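Local coordinates for hydroxyethylphosphonate dioxygenase (Streptomyces albus, PDB 6B9R), which catalyses the iron-dependent, oxygen-consuming cleavage of 2-hydroxyethylphosphonate to hydroxymethylphosphonate and formate, at the interface of chains A and B. Residues are numbered along the deposited sequence; one frame, centred on the assembly and turned at random. Chains: chain A/B, Hydroxyethylphosphonate dioxygenase.

The interface of chains A and B. Residues chain A 248-249; chain B 340-343, 361-363, 418.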
# COMPACT_ATOMS: atom_id res chain seq x y z
N ALA A 248 -6.75 2.33 -18.30
CA ALA A 248 -5.38 2.59 -17.85
C ALA A 248 -4.37 2.42 -18.98
O ALA A 248 -3.34 3.08 -18.99
CB ALA A 248 -5.01 1.67 -16.69
N ARG A 249 -4.65 1.51 -19.92
CA ARG A 249 -3.83 1.30 -21.10
C ARG A 249 -4.22 2.19 -22.27
O ARG A 249 -3.48 2.24 -23.26
CB ARG A 249 -3.94 -0.17 -21.54
CG ARG A 249 -3.26 -1.14 -20.61
CD ARG A 249 -1.75 -0.90 -20.53
NE ARG A 249 -1.16 -1.95 -19.72
CZ ARG A 249 -0.92 -1.84 -18.42
NH1 ARG A 249 -1.15 -0.70 -17.78
NH2 ARG A 249 -0.43 -2.89 -17.76
N PRO B 340 1.70 -3.67 -13.20
CA PRO B 340 0.52 -3.63 -14.08
C PRO B 340 -0.10 -2.25 -14.22
O PRO B 340 -0.80 -2.00 -15.21
CB PRO B 340 -0.46 -4.60 -13.38
CG PRO B 340 -0.04 -4.60 -11.93
CD PRO B 340 1.47 -4.46 -11.98
N HIS B 341 0.13 -1.35 -13.28
CA HIS B 341 -0.50 -0.04 -13.30
C HIS B 341 0.37 1.01 -13.97
O HIS B 341 0.03 2.19 -13.93
CB HIS B 341 -0.85 0.38 -11.88
CG HIS B 341 -1.63 -0.68 -11.16
ND1 HIS B 341 -2.83 -1.16 -11.64
CD2 HIS B 341 -1.34 -1.41 -10.06
CE1 HIS B 341 -3.27 -2.11 -10.85
NE2 HIS B 341 -2.38 -2.29 -9.88
N THR B 342 1.47 0.60 -14.58
CA THR B 342 2.33 1.53 -15.31
C THR B 342 2.00 1.46 -16.79
O THR B 342 2.07 0.38 -17.40
CB THR B 342 3.81 1.22 -15.05
OG1 THR B 342 4.12 1.51 -13.67
CG2 THR B 342 4.70 2.07 -15.95
N THR B 343 1.61 2.60 -17.37
CA THR B 343 1.37 2.73 -18.80
C THR B 343 2.32 3.77 -19.34
O THR B 343 2.27 4.93 -18.93
CB THR B 343 -0.06 3.17 -19.09
OG1 THR B 343 -0.99 2.19 -18.60
CG2 THR B 343 -0.24 3.35 -20.59
N THR B 361 -8.57 7.93 -15.47
CA THR B 361 -7.91 6.72 -15.00
C THR B 361 -7.61 6.84 -13.51
O THR B 361 -7.56 7.94 -12.96
CB THR B 361 -6.62 6.45 -15.79
OG1 THR B 361 -5.96 5.29 -15.24
CG2 THR B 361 -5.65 7.64 -15.71
N TYR B 362 -7.44 5.69 -12.86
CA TYR B 362 -7.00 5.66 -11.47
C TYR B 362 -5.53 6.00 -11.31
O TYR B 362 -5.07 6.20 -10.18
CB TYR B 362 -7.27 4.28 -10.86
CG TYR B 362 -6.52 3.15 -11.53
CD1 TYR B 362 -5.26 2.76 -11.09
CD2 TYR B 362 -7.09 2.45 -12.59
CE1 TYR B 362 -4.57 1.71 -11.69
CE2 TYR B 362 -6.41 1.39 -13.20
CZ TYR B 362 -5.15 1.04 -12.75
OH TYR B 362 -4.47 -0.00 -13.34
N GLN B 363 -4.78 6.04 -12.40
CA GLN B 363 -3.36 6.36 -12.38
C GLN B 363 -3.11 7.86 -12.26
O GLN B 363 -3.91 8.68 -12.73
CB GLN B 363 -2.70 5.89 -13.68
CG GLN B 363 -2.76 4.40 -13.92
CD GLN B 363 -2.69 4.09 -15.39
OE1 GLN B 363 -3.45 4.64 -16.20
NE2 GLN B 363 -1.76 3.22 -15.77
N ARG B 418 1.99 6.91 -17.03
CA ARG B 418 0.91 6.80 -16.06
C ARG B 418 1.30 5.71 -15.07
O ARG B 418 1.72 4.63 -15.48
CB ARG B 418 -0.41 6.45 -16.75
CG ARG B 418 -0.48 6.85 -18.23
CD ARG B 418 -1.80 6.35 -18.87
NE ARG B 418 -2.85 7.36 -18.98
CZ ARG B 418 -4.15 7.08 -19.10
NH1 ARG B 418 -4.57 5.81 -19.08
NH2 ARG B 418 -5.05 8.04 -19.22
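A:Ala248 and A:Arg249, the last two residues of helix 238-249, meet a polar patch of chain B. Hydrogen bonds carry most of the contact. The backbone O of A:Ala248 is held from opposite faces of its carbonyl plane. On one face the hydroxyl OG1 of B:Thr343 donates to A:Ala248 O at 2.5 Å. On the other, the guanidinium NH1 of B:Arg418 donates to A:Ala248 O at 3.0 Å, with the oxygen in the guanidinium plane. The positive charge may suit the C-terminal end of the helix.

The A:Arg249 chain bends about CB-CG (chi2 -63°), and its guanidinium reaches B:Pro340 end-on. A:Arg249 NH1 and A:Arg249 NH2 both donate to the backbone O of B:Pro340, A:Arg249 NH2 at 2.7 Å. A:Arg249 NH1 also donates to B:Thr343 OG1 at 3.0 Å, a partner tilted out of the guanidinium plane. An alanine in place of A:Arg249 would probably leave the B:Pro340 carbonyl without these two donors and deprive the B:Thr343 hydroxyl of one donor.

Within chain B, the amide of B:Gln363 is likely to help position the B:Thr343 hydroxyl. B:Gln363 NE2 donates to B:Thr343 OG1 at 3.1 Å in the amide plane, and to the backbone O of B:His341. B:Thr361 OG1 donates to B:Gln363 OE1 at 2.8 Å, which helps fix the amide's rotation. B:His341 ND1 and B:Tyr362 OH share a hydrogen bond of 2.6 Å.

Apolar contact is slight. The methyl CB of A:Ala248 packs on B:Gln363 CD at 3.6 Å and touches the hydroxyl end of the B:Tyr362 ring.

The site docks a helix end onto the neighbouring subunit, near the start of strand 343-349. It recurs by two-fold symmetry and is likely to support the dimer, if the deposited pair is the biological one.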